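Local coordinates for protein cytosol aminopeptidase (Staphylococcus aureus subsp. aureus, PDB 3KZW) that probably catalyses the metal-dependent removal of N-terminal residues such as leucine from peptides, as a hexameric aminopeptidase of the leucyl aminopeptidase family, at residues L280-D288 / M303-V313; A400-E410 / E429-T437. All blocks are in the same frame, centred on the assembly; numbering follows the deposited sequence.

Interaction 1 of 2, residues L280-D288 / M303-V313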
ATOM      1  N   LEU A 280      16.916  34.361  15.901  1.00  2.62           N
ATOM      2  CA  LEU A 280      16.661  33.586  14.695  1.00  2.61           C
ATOM      3  C   LEU A 280      17.096  32.140  14.908  1.00  2.64           C
ATOM      4  O   LEU A 280      18.287  31.849  15.036  1.00  2.63           O
ATOM      5  CB  LEU A 280      17.369  34.204  13.486  1.00  2.60           C
ATOM      6  CG  LEU A 280      17.052  35.658  13.115  1.00  2.63           C
ATOM      7  CD1 LEU A 280      17.953  36.112  11.977  1.00  2.61           C
ATOM      8  CD2 LEU A 280      15.587  35.853  12.738  1.00  2.66           C
ATOM      9  N   VAL A 281      16.116  31.242  14.959  1.00  2.66           N
ATOM     10  CA  VAL A 281      16.355  29.826  15.239  1.00  2.64           C
ATOM     11  C   VAL A 281      16.235  28.996  13.962  1.00  2.63           C
ATOM     12  O   VAL A 281      15.288  29.159  13.194  1.00  2.67           O
ATOM     13  CB  VAL A 281      15.379  29.301  16.321  1.00  2.63           C
ATOM     14  CG1 VAL A 281      15.652  27.836  16.642  1.00  2.63           C
ATOM     15  CG2 VAL A 281      15.477  30.147  17.581  1.00  2.57           C
ATOM     16  N   GLY A 282      17.197  28.108  13.737  1.00  2.63           N
ATOM     17  CA  GLY A 282      17.218  27.293  12.525  1.00  2.69           C
ATOM     18  C   GLY A 282      17.349  25.802  12.775  1.00  2.71           C
ATOM     19  O   GLY A 282      18.155  25.367  13.602  1.00  2.77           O
ATOM     20  N   LYS A 283      16.545  25.021  12.058  1.00  2.66           N
ATOM     21  CA  LYS A 283      16.625  23.567  12.112  1.00  2.67           C
ATOM     22  C   LYS A 283      17.790  23.086  11.249  1.00  2.69           C
ATOM     23  O   LYS A 283      17.779  23.251  10.024  1.00  2.69           O
ATOM     24  CB  LYS A 283      15.310  22.946  11.639  1.00  2.66           C
ATOM     25  CG  LYS A 283      15.309  21.427  11.575  1.00  2.65           C
ATOM     26  CD  LYS A 283      14.101  20.917  10.807  1.00  2.71           C
ATOM     27  CE  LYS A 283      14.286  19.466  10.404  1.00  2.75           C
ATOM     28  NZ  LYS A 283      13.121  18.925   9.656  1.00  2.87           N
ATOM     29  N   GLY A 284      18.789  22.494  11.893  1.00  2.67           N
ATOM     30  CA  GLY A 284      19.993  22.052  11.203  1.00  2.66           C
ATOM     31  C   GLY A 284      20.169  20.549  11.137  1.00  2.71           C
ATOM     32  O   GLY A 284      21.248  20.035  11.443  1.00  2.80           O
ATOM     33  N   ILE A 285      19.119  19.840  10.730  1.00  2.63           N
ATOM     34  CA  ILE A 285      19.223  18.396  10.540  1.00  2.67           C
ATOM     35  C   ILE A 285      19.946  18.123   9.222  1.00  2.71           C
ATOM     36  O   ILE A 285      19.366  18.258   8.139  1.00  2.74           O
ATOM     37  CB  ILE A 285      17.843  17.680  10.611  1.00  2.67           C
ATOM     38  CG1 ILE A 285      17.154  17.937  11.962  1.00  2.67           C
ATOM     39  CG2 ILE A 285      17.986  16.178  10.356  1.00  2.62           C
ATOM     40  CD1 ILE A 285      17.882  17.382  13.189  1.00  2.61           C
ATOM     41  N   THR A 286      21.222  17.754   9.331  1.00  2.69           N
ATOM     42  CA  THR A 286      22.090  17.563   8.167  1.00  2.68           C
ATOM     43  C   THR A 286      21.633  16.396   7.292  1.00  2.70           C
ATOM     44  O   THR A 286      21.804  16.424   6.070  1.00  2.74           O
ATOM     45  CB  THR A 286      23.567  17.386   8.572  1.00  2.69           C
ATOM     46  OG1 THR A 286      23.692  16.271   9.463  1.00  2.80           O
ATOM     47  CG2 THR A 286      24.093  18.642   9.257  1.00  2.63           C
ATOM     48  N   TYR A 287      21.055  15.378   7.927  1.00  2.67           N
ATOM     49  CA  TYR A 287      20.370  14.304   7.212  1.00  2.61           C
ATOM     50  C   TYR A 287      19.273  13.670   8.052  1.00  2.62           C
ATOM     51  O   TYR A 287      19.469  13.383   9.234  1.00  2.71           O
ATOM     52  CB  TYR A 287      21.343  13.227   6.737  1.00  2.61           C
ATOM     53  CG  TYR A 287      20.738  12.327   5.685  1.00  2.64           C
ATOM     54  CD1 TYR A 287      20.710  12.713   4.348  1.00  2.64           C
ATOM     55  CD2 TYR A 287      20.173  11.103   6.029  1.00  2.55           C
ATOM     56  CE1 TYR A 287      20.148  11.899   3.385  1.00  2.58           C
ATOM     57  CE2 TYR A 287      19.611  10.279   5.071  1.00  2.57           C
ATOM     58  CZ  TYR A 287      19.602  10.683   3.750  1.00  2.64           C
ATOM     59  OH  TYR A 287      19.044   9.868   2.793  1.00  2.77           O
ATOM     60  N   ASP A 288      18.124  13.443   7.423  1.00  2.61           N
ATOM     61  CA  ASP A 288      16.971  12.851   8.088  1.00  2.64           C
ATOM     62  C   ASP A 288      16.571  11.547   7.400  1.00  2.65           C
ATOM     63  O   ASP A 288      16.018  11.560   6.296  1.00  2.69           O
ATOM     64  CB  ASP A 288      15.801  13.847   8.092  1.00  2.65           C
ATOM     65  CG  ASP A 288      14.613  13.374   8.926  1.00  2.77           C
ATOM     66  OD1 ASP A 288      14.776  12.440   9.743  1.00  2.81           O
ATOM     67  OD2 ASP A 288      13.510  13.951   8.767  1.00  2.89           O
ATOM     68  N   MET A 303      16.972  14.533   1.181  1.00  2.68           N
ATOM     69  CA  MET A 303      16.887  14.799   2.623  1.00  2.70           C
ATOM     70  C   MET A 303      18.123  15.481   3.214  1.00  2.74           C
ATOM     71  O   MET A 303      18.183  15.730   4.422  1.00  2.77           O
ATOM     72  CB  MET A 303      16.521  13.535   3.413  1.00  2.69           C
ATOM     73  CG  MET A 303      15.032  13.206   3.366  1.00  2.75           C
ATOM     74  SD  MET A 303      14.011  14.578   3.942  1.00  3.42           S
ATOM     75  CE  MET A 303      12.608  14.483   2.831  1.00  2.79           C
ATOM     76  N   LYS A 304      19.099  15.788   2.361  1.00  2.77           N
ATOM     77  CA  LYS A 304      20.223  16.641   2.747  1.00  2.71           C
ATOM     78  C   LYS A 304      19.746  18.089   2.898  1.00  2.73           C
ATOM     79  O   LYS A 304      20.430  18.921   3.504  1.00  2.72           O
ATOM     80  CB  LYS A 304      21.361  16.544   1.724  1.00  2.68           C
ATOM     81  CG  LYS A 304      21.031  17.085   0.337  1.00  2.63           C
ATOM     82  CD  LYS A 304      22.252  17.084  -0.562  1.00  2.60           C
ATOM     83  CE  LYS A 304      21.902  17.579  -1.953  1.00  2.58           C
ATOM     84  NZ  LYS A 304      23.059  17.498  -2.879  1.00  2.60           N
ATOM     85  N   PHE A 305      18.565  18.371   2.346  1.00  2.74           N
ATOM     86  CA  PHE A 305      17.950  19.698   2.405  1.00  2.72           C
ATOM     87  C   PHE A 305      17.146  19.919   3.690  1.00  2.70           C
ATOM     88  O   PHE A 305      16.417  20.904   3.814  1.00  2.72           O
ATOM     89  CB  PHE A 305      17.052  19.930   1.184  1.00  2.67           C
ATOM     90  CG  PHE A 305      17.781  19.904  -0.134  1.00  2.67           C
ATOM     91  CD1 PHE A 305      18.965  20.616  -0.313  1.00  2.68           C
ATOM     92  CD2 PHE A 305      17.262  19.192  -1.211  1.00  2.68           C
ATOM     93  CE1 PHE A 305      19.632  20.598  -1.538  1.00  2.67           C
ATOM     94  CE2 PHE A 305      17.919  19.172  -2.441  1.00  2.66           C
ATOM     95  CZ  PHE A 305      19.107  19.877  -2.603  1.00  2.63           C
ATOM     96  N   ASP A 306      17.283  19.007   4.647  1.00  2.74           N
ATOM     97  CA  ASP A 306      16.553  19.115   5.906  1.00  2.74           C
ATOM     98  C   ASP A 306      17.220  20.089   6.879  1.00  2.73           C
ATOM     99  O   ASP A 306      16.754  20.261   8.010  1.00  2.80           O
ATOM    100  CB  ASP A 306      16.373  17.739   6.554  1.00  2.69           C
ATOM    101  CG  ASP A 306      15.018  17.589   7.228  1.00  3.01           C
ATOM    102  OD1 ASP A 306      14.012  18.049   6.635  1.00  3.09           O
ATOM    103  OD2 ASP A 306      14.952  17.011   8.341  1.00  3.04           O
ATOM    104  N   MET A 307      18.311  20.715   6.436  1.00  2.69           N
ATOM    105  CA  MET A 307      19.001  21.737   7.223  1.00  2.70           C
ATOM    106  C   MET A 307      18.946  23.118   6.563  1.00  2.69           C
ATOM    107  O   MET A 307      19.670  24.030   6.969  1.00  2.72           O
ATOM    108  CB  MET A 307      20.450  21.325   7.533  1.00  2.69           C
ATOM    109  CG  MET A 307      21.221  20.694   6.377  1.00  2.74           C
ATOM    110  SD  MET A 307      21.535  21.791   4.980  1.00  3.24           S
ATOM    111  CE  MET A 307      22.654  22.995   5.700  1.00  2.79           C
ATOM    112  N   CYS A 308      18.081  23.261   5.557  1.00  2.66           N
ATOM    113  CA  CYS A 308      17.869  24.535   4.862  1.00  2.67           C
ATOM    114  C   CYS A 308      17.538  25.679   5.822  1.00  2.70           C
ATOM    115  O   CYS A 308      17.992  26.810   5.631  1.00  2.76           O
ATOM    116  CB  CYS A 308      16.762  24.401   3.813  1.00  2.63           C
ATOM    117  SG  CYS A 308      17.287  23.624   2.264  1.00  2.98           S
ATOM    118  N   GLY A 309      16.749  25.374   6.849  1.00  2.67           N
ATOM    119  CA  GLY A 309      16.384  26.352   7.871  1.00  2.65           C
ATOM    120  C   GLY A 309      17.595  26.972   8.540  1.00  2.69           C
ATOM    121  O   GLY A 309      17.677  28.193   8.667  1.00  2.74           O
ATOM    122  N   ALA A 310      18.539  26.127   8.955  1.00  2.67           N
ATOM    123  CA  ALA A 310      19.787  26.587   9.561  1.00  2.64           C
ATOM    124  C   ALA A 310      20.640  27.367   8.565  1.00  2.65           C
ATOM    125  O   ALA A 310      21.193  28.418   8.902  1.00  2.64           O
ATOM    126  CB  ALA A 310      20.565  25.421  10.122  1.00  2.64           C
ATOM    127  N   ALA A 311      20.725  26.851   7.340  1.00  2.60           N
ATOM    128  CA  ALA A 311      21.487  27.488   6.270  1.00  2.63           C
ATOM    129  C   ALA A 311      20.975  28.894   5.968  1.00  2.64           C
ATOM    130  O   ALA A 311      21.762  29.829   5.807  1.00  2.62           O
ATOM    131  CB  ALA A 311      21.462  26.627   5.016  1.00  2.63           C
ATOM    132  N   ASN A 312      19.654  29.037   5.911  1.00  2.64           N
ATOM    133  CA  ASN A 312      19.025  30.322   5.619  1.00  2.69           C
ATOM    134  C   ASN A 312      19.179  31.355   6.744  1.00  2.69           C
ATOM    135  O   ASN A 312      19.236  32.558   6.478  1.00  2.67           O
ATOM    136  CB  ASN A 312      17.553  30.128   5.228  1.00  2.69           C
ATOM    137  CG  ASN A 312      17.389  29.416   3.886  1.00  2.65           C
ATOM    138  OD1 ASN A 312      18.367  29.001   3.261  1.00  2.65           O
ATOM    139  ND2 ASN A 312      16.146  29.275   3.441  1.00  2.62           N
ATOM    140  N   VAL A 313      19.255  30.882   7.989  1.00  2.67           N
ATOM    141  CA  VAL A 313      19.553  31.750   9.132  1.00  2.65           C
ATOM    142  C   VAL A 313      20.965  32.320   8.999  1.00  2.66           C
ATOM    143  O   VAL A 313      21.176  33.516   9.194  1.00  2.73           O
ATOM    144  CB  VAL A 313      19.370  31.015  10.491  1.00  2.66           C
ATOM    145  CG1 VAL A 313      19.969  31.816  11.643  1.00  2.53           C
ATOM    146  CG2 VAL A 313      17.894  30.744  10.757  1.00  2.70           C
TER

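Interaction 2 of 2, residues A400-E410 / E429-T437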
ATOM      1  N   ALA A 400      -1.223  21.415   2.555  1.00  2.63           N
ATOM      2  CA  ALA A 400      -2.070  22.573   2.837  1.00  2.61           C
ATOM      3  C   ALA A 400      -1.963  23.679   1.785  1.00  2.67           C
ATOM      4  O   ALA A 400      -2.968  24.074   1.192  1.00  2.71           O
ATOM      5  CB  ALA A 400      -1.754  23.130   4.216  1.00  2.59           C
ATOM      6  N   LEU A 401      -0.745  24.165   1.552  1.00  2.65           N
ATOM      7  CA  LEU A 401      -0.537  25.371   0.749  1.00  2.62           C
ATOM      8  C   LEU A 401       0.126  25.132  -0.607  1.00  2.66           C
ATOM      9  O   LEU A 401       0.250  26.059  -1.412  1.00  2.69           O
ATOM     10  CB  LEU A 401       0.265  26.406   1.548  1.00  2.59           C
ATOM     11  CG  LEU A 401      -0.310  26.898   2.885  1.00  2.60           C
ATOM     12  CD1 LEU A 401       0.691  27.786   3.596  1.00  2.63           C
ATOM     13  CD2 LEU A 401      -1.631  27.634   2.710  1.00  2.54           C
ATOM     14  N   GLY A 402       0.544  23.898  -0.863  1.00  2.62           N
ATOM     15  CA  GLY A 402       1.279  23.585  -2.085  1.00  2.64           C
ATOM     16  C   GLY A 402       2.773  23.670  -1.859  1.00  2.64           C
ATOM     17  O   GLY A 402       3.225  24.112  -0.804  1.00  2.64           O
ATOM     18  N   ASP A 403       3.539  23.253  -2.861  1.00  2.72           N
ATOM     19  CA  ASP A 403       4.993  23.183  -2.752  1.00  2.71           C
ATOM     20  C   ASP A 403       5.696  24.541  -2.824  1.00  2.71           C
ATOM     21  O   ASP A 403       6.851  24.661  -2.423  1.00  2.77           O
ATOM     22  CB  ASP A 403       5.551  22.265  -3.838  1.00  2.75           C
ATOM     23  CG  ASP A 403       6.931  21.748  -3.501  1.00  3.05           C
ATOM     24  OD1 ASP A 403       7.031  20.816  -2.664  1.00  3.22           O
ATOM     25  OD2 ASP A 403       7.920  22.281  -4.060  1.00  3.11           O
ATOM     26  N   ASP A 404       5.006  25.558  -3.332  1.00  2.68           N
ATOM     27  CA  ASP A 404       5.640  26.847  -3.621  1.00  2.66           C
ATOM     28  C   ASP A 404       5.350  27.963  -2.605  1.00  2.67           C
ATOM     29  O   ASP A 404       5.789  29.100  -2.788  1.00  2.66           O
ATOM     30  CB  ASP A 404       5.281  27.305  -5.040  1.00  2.67           C
ATOM     31  CG  ASP A 404       3.777  27.351  -5.289  1.00  2.76           C
ATOM     32  OD1 ASP A 404       2.991  26.904  -4.425  1.00  2.73           O
ATOM     33  OD2 ASP A 404       3.380  27.838  -6.370  1.00  2.94           O
ATOM     34  N   LYS A 405       4.613  27.636  -1.545  1.00  2.65           N
ATOM     35  CA  LYS A 405       4.235  28.614  -0.524  1.00  2.60           C
ATOM     36  C   LYS A 405       4.699  28.169   0.858  1.00  2.59           C
ATOM     37  O   LYS A 405       4.725  26.976   1.153  1.00  2.64           O
ATOM     38  CB  LYS A 405       2.719  28.825  -0.514  1.00  2.60           C
ATOM     39  CG  LYS A 405       2.115  29.159  -1.863  1.00  2.58           C
ATOM     40  CD  LYS A 405       0.601  29.208  -1.792  1.00  2.54           C
ATOM     41  CE  LYS A 405      -0.020  29.011  -3.164  1.00  2.59           C
ATOM     42  NZ  LYS A 405       0.193  27.636  -3.695  1.00  2.54           N
ATOM     43  N   ALA A 406       5.060  29.132   1.702  1.00  2.57           N
ATOM     44  CA  ALA A 406       5.485  28.848   3.072  1.00  2.58           C
ATOM     45  C   ALA A 406       4.342  29.037   4.065  1.00  2.64           C
ATOM     46  O   ALA A 406       3.468  29.889   3.867  1.00  2.68           O
ATOM     47  CB  ALA A 406       6.659  29.723   3.453  1.00  2.57           C
ATOM     48  N   ALA A 407       4.355  28.239   5.131  1.00  2.62           N
ATOM     49  CA  ALA A 407       3.352  28.344   6.188  1.00  2.65           C
ATOM     50  C   ALA A 407       3.913  29.110   7.374  1.00  2.66           C
ATOM     51  O   ALA A 407       4.972  28.760   7.899  1.00  2.73           O
ATOM     52  CB  ALA A 407       2.880  26.965   6.619  1.00  2.61           C
ATOM     53  N   ALA A 408       3.203  30.157   7.786  1.00  2.62           N
ATOM     54  CA  ALA A 408       3.613  30.975   8.923  1.00  2.61           C
ATOM     55  C   ALA A 408       2.625  30.857  10.082  1.00  2.62           C
ATOM     56  O   ALA A 408       1.409  30.845   9.876  1.00  2.57           O
ATOM     57  CB  ALA A 408       3.777  32.421   8.501  1.00  2.59           C
ATOM     58  N   PHE A 409       3.164  30.762  11.295  1.00  2.63           N
ATOM     59  CA  PHE A 409       2.362  30.647  12.510  1.00  2.64           C
ATOM     60  C   PHE A 409       2.811  31.690  13.521  1.00  2.67           C
ATOM     61  O   PHE A 409       4.009  31.849  13.759  1.00  2.70           O
ATOM     62  CB  PHE A 409       2.532  29.263  13.136  1.00  2.64           C
ATOM     63  CG  PHE A 409       2.198  28.121  12.218  1.00  2.72           C
ATOM     64  CD1 PHE A 409       3.140  27.632  11.314  1.00  2.64           C
ATOM     65  CD2 PHE A 409       0.953  27.505  12.287  1.00  2.66           C
ATOM     66  CE1 PHE A 409       2.839  26.566  10.478  1.00  2.67           C
ATOM     67  CE2 PHE A 409       0.644  26.435  11.461  1.00  2.64           C
ATOM     68  CZ  PHE A 409       1.586  25.964  10.551  1.00  2.66           C
ATOM     69  N   GLU A 410       1.858  32.396  14.120  1.00  2.64           N
ATOM     70  CA  GLU A 410       2.194  33.381  15.144  1.00  2.69           C
ATOM     71  C   GLU A 410       1.762  32.935  16.535  1.00  2.72           C
ATOM     72  O   GLU A 410       0.741  32.264  16.708  1.00  2.74           O
ATOM     73  CB  GLU A 410       1.646  34.781  14.808  1.00  2.65           C
ATOM     74  CG  GLU A 410       0.120  34.930  14.826  1.00  2.70           C
ATOM     75  CD  GLU A 410      -0.453  35.196  16.216  1.00  2.78           C
ATOM     76  OE1 GLU A 410       0.308  35.606  17.123  1.00  2.86           O
ATOM     77  OE2 GLU A 410      -1.674  34.996  16.401  1.00  2.87           O
ATOM     78  N   GLU A 429       7.822  36.397  -2.538  1.00  2.64           N
ATOM     79  CA  GLU A 429       7.895  35.201  -1.703  1.00  2.64           C
ATOM     80  C   GLU A 429       6.538  34.913  -1.066  1.00  2.65           C
ATOM     81  O   GLU A 429       6.053  35.677  -0.235  1.00  2.71           O
ATOM     82  CB  GLU A 429       8.989  35.325  -0.635  1.00  2.60           C
ATOM     83  CG  GLU A 429      10.409  35.241  -1.194  1.00  2.77           C
ATOM     84  CD  GLU A 429      11.466  34.949  -0.134  1.00  2.89           C
ATOM     85  OE1 GLU A 429      11.522  35.662   0.895  1.00  2.89           O
ATOM     86  OE2 GLU A 429      12.260  34.009  -0.345  1.00  2.94           O
ATOM     87  N   MET A 430       5.924  33.809  -1.476  1.00  2.65           N
ATOM     88  CA  MET A 430       4.600  33.445  -0.991  1.00  2.64           C
ATOM     89  C   MET A 430       4.641  32.837   0.410  1.00  2.64           C
ATOM     90  O   MET A 430       5.144  31.731   0.613  1.00  2.67           O
ATOM     91  CB  MET A 430       3.898  32.515  -1.982  1.00  2.61           C
ATOM     92  CG  MET A 430       3.443  33.220  -3.246  1.00  2.59           C
ATOM     93  SD  MET A 430       2.464  32.164  -4.321  1.00  3.02           S
ATOM     94  CE  MET A 430       3.725  31.105  -5.039  1.00  2.68           C
ATOM     95  N   VAL A 431       4.121  33.591   1.376  1.00  2.67           N
ATOM     96  CA  VAL A 431       4.023  33.152   2.766  1.00  2.64           C
ATOM     97  C   VAL A 431       2.595  33.405   3.242  1.00  2.61           C
ATOM     98  O   VAL A 431       2.057  34.494   3.048  1.00  2.60           O
ATOM     99  CB  VAL A 431       5.020  33.907   3.687  1.00  2.66           C
ATOM    100  CG1 VAL A 431       5.028  33.298   5.081  1.00  2.63           C
ATOM    101  CG2 VAL A 431       6.432  33.892   3.106  1.00  2.69           C
ATOM    102  N   PHE A 432       1.979  32.396   3.850  1.00  2.63           N
ATOM    103  CA  PHE A 432       0.604  32.525   4.333  1.00  2.62           C
ATOM    104  C   PHE A 432       0.413  31.950   5.734  1.00  2.65           C
ATOM    105  O   PHE A 432       1.106  31.012   6.134  1.00  2.69           O
ATOM    106  CB  PHE A 432      -0.384  31.910   3.337  1.00  2.58           C
ATOM    107  CG  PHE A 432      -0.454  32.646   2.031  1.00  2.62           C
ATOM    108  CD1 PHE A 432      -1.261  33.769   1.894  1.00  2.62           C
ATOM    109  CD2 PHE A 432       0.304  32.230   0.942  1.00  2.68           C
ATOM    110  CE1 PHE A 432      -1.322  34.464   0.690  1.00  2.59           C
ATOM    111  CE2 PHE A 432       0.251  32.917  -0.270  1.00  2.60           C
ATOM    112  CZ  PHE A 432      -0.566  34.036  -0.393  1.00  2.63           C
ATOM    113  N   GLU A 433      -0.527  32.531   6.475  1.00  2.66           N
ATOM    114  CA  GLU A 433      -0.753  32.158   7.865  1.00  2.63           C
ATOM    115  C   GLU A 433      -1.619  30.910   8.010  1.00  2.68           C
ATOM    116  O   GLU A 433      -2.605  30.730   7.292  1.00  2.68           O
ATOM    117  CB  GLU A 433      -1.373  33.323   8.647  1.00  2.60           C
ATOM    118  CG  GLU A 433      -1.383  33.116  10.166  1.00  2.67           C
ATOM    119  CD  GLU A 433      -2.140  34.195  10.935  1.00  2.78           C
ATOM    120  OE1 GLU A 433      -2.616  35.174  10.311  1.00  2.80           O
ATOM    121  OE2 GLU A 433      -2.258  34.055  12.175  1.00  2.56           O
ATOM    122  N   LEU A 434      -1.219  30.050   8.942  1.00  2.69           N
ATOM    123  CA  LEU A 434      -2.063  28.972   9.442  1.00  2.62           C
ATOM    124  C   LEU A 434      -2.214  29.152  10.955  1.00  2.62           C
ATOM    125  O   LEU A 434      -1.318  29.695  11.604  1.00  2.63           O
ATOM    126  CB  LEU A 434      -1.453  27.609   9.106  1.00  2.64           C
ATOM    127  CG  LEU A 434      -1.336  27.200   7.635  1.00  2.57           C
ATOM    128  CD1 LEU A 434      -0.647  25.857   7.521  1.00  2.55           C
ATOM    129  CD2 LEU A 434      -2.694  27.152   6.960  1.00  2.55           C
ATOM    130  N   PRO A 435      -3.348  28.705  11.527  1.00  2.62           N
ATOM    131  CA  PRO A 435      -3.637  29.027  12.925  1.00  2.60           C
ATOM    132  C   PRO A 435      -3.064  28.053  13.959  1.00  2.62           C
ATOM    133  O   PRO A 435      -2.782  26.898  13.640  1.00  2.67           O
ATOM    134  CB  PRO A 435      -5.163  28.983  12.972  1.00  2.57           C
ATOM    135  CG  PRO A 435      -5.536  27.972  11.949  1.00  2.59           C
ATOM    136  CD  PRO A 435      -4.454  27.957  10.898  1.00  2.59           C
ATOM    137  N   ILE A 436      -2.882  28.545  15.184  1.00  2.65           N
ATOM    138  CA  ILE A 436      -2.655  27.702  16.356  1.00  2.60           C
ATOM    139  C   ILE A 436      -3.803  27.979  17.323  1.00  2.63           C
ATOM    140  O   ILE A 436      -3.883  29.065  17.905  1.00  2.69           O
ATOM    141  CB  ILE A 436      -1.309  27.997  17.059  1.00  2.56           C
ATOM    142  CG1 ILE A 436      -0.138  27.898  16.078  1.00  2.64           C
ATOM    143  CG2 ILE A 436      -1.105  27.045  18.233  1.00  2.57           C
ATOM    144  CD1 ILE A 436       1.168  28.478  16.609  1.00  2.58           C
ATOM    145  N   THR A 437      -4.693  27.003  17.485  1.00  2.62           N
ATOM    146  CA  THR A 437      -5.876  27.176  18.327  1.00  2.61           C
ATOM    147  C   THR A 437      -5.764  26.431  19.658  1.00  2.64           C
ATOM    148  O   THR A 437      -4.754  25.780  19.933  1.00  2.66           O
ATOM    149  CB  THR A 437      -7.171  26.740  17.601  1.00  2.62           C
ATOM    150  OG1 THR A 437      -7.205  25.313  17.486  1.00  2.60           O
ATOM    151  CG2 THR A 437      -7.266  27.377  16.217  1.00  2.62           C
TER
HETATM  152  O   HOH W   1      -2.947  35.788  14.227  1.00  2.90           O
HETATM  153  O   HOH W   2      -0.842  31.958  13.741  1.00 10.55           O

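Interaction 1 of 2, residues L280-D288 / M303-V313
Lys283 and Asp306 form the salt bridge of this contact, NZ lying 3.0 Å from OD2. The lysine chain is extended, with CG anti to the backbone N (chi1 177°), and this carries NZ along the strand to the carboxylate. It meets OD2 from above the carboxylate plane. Thr392 braces both partners: its O accepts from Lys283 NZ and its OG1 bonds Asp306 OD1. The Asp288 side chain crosses that of Asp306, and the two carboxylate planes are only 20° apart. Lys295 and Asn338 hold the Asp288 carboxylate.

One backbone bond joins strand 278-285 to the first turn of helix 308-322, from Ala310 N to Lys283 O at 3.2 Å. Met307, the N-cap residue, adds a CA-H...O contact to the same oxygen.

Apolar packing lies toward both ends. Val313 CG1 touches Leu280 CB at 4.0 Å, and Val313 CG2 faces Gly282 CA. Met303 CB sits over one face of the Tyr287 ring, 4.0 Å from CE1.

Lys283 and Lys295 pair with Asp306 and Asp288, a lysine-aspartate cluster consistent with the two-metal site of leucyl aminopeptidases; in relatives, the equivalent residues bind the metals or lie beside them.

Interaction 2 of 2, residues A400-E410 / E429-T437
Ala406 to Ala408 pair in parallel with Val431 to Glu433 through four backbone hydrogen bonds. Ala406 N gives to Met430 O and Phe432 N to Ala406 O; Ala408 N gives to Phe432 O and Leu434 N to Ala408 O. On one face of the pair, Val431 CG1 meets Ala408 CB at 3.7 Å. On the other, Leu434 CD1 lies 3.8 Å from Ala407 CB. Leu434 CB also reaches Phe409 CE2 at 3.4 Å, and Ile436 CD1 rests on Phe409 CB. At the start of the pairing, Met430 packs its CB against Lys405 CG at 3.8 Å. The carboxylates of Glu410 and Glu433 are linked by a water that donates to both OE2 atoms, 2.6 Å from that of Glu410 and 2.8 Å from that of Glu433. Their planes are turned 74° apart.

The strands belong to a beta-alpha-beta unit whose connecting helix, 414-426, sends Leu417 onto Ala408 and Glu433. Strand 478-482 borders strand 406-411 on its other side, where the Phe409 ring meets His480.

Lys405 bends at its last torsion (chi4 68°), which brings NZ to Leu401 O at 2.8 Å and to the syn side of Asp404 OD1. Glu410 OE1 is held by Ser413 N. Lys405 NZ also bridges to Glu440 of the third subunit, and Asp404 OD2 is hydrogen-bonded to Thr439 of the same neighbouring subunit.

Both contacts lie in the catalytic domain and reach the same mixed sheet. Their centres are about 18 Å apart, and their nearest atoms are about 7 Å apart without touching. Along the chain, both segments of interaction 1 come before those of interaction 2. Strand 278-285 reaches strand 406-411 across the sheet by way of strands 386-391 and 478-482. Interaction 1 packs helix 308-322 and the turn before it on its strand, at the probable metal site. Interaction 2 adds strand 431-433 beside strand 406-411. Each also meets another copy of the protein, interaction 1 the second subunit and interaction 2 the third. The probable active-site contact and the strand pair thus share one sheet, and both lie at subunit boundaries of the hexamer.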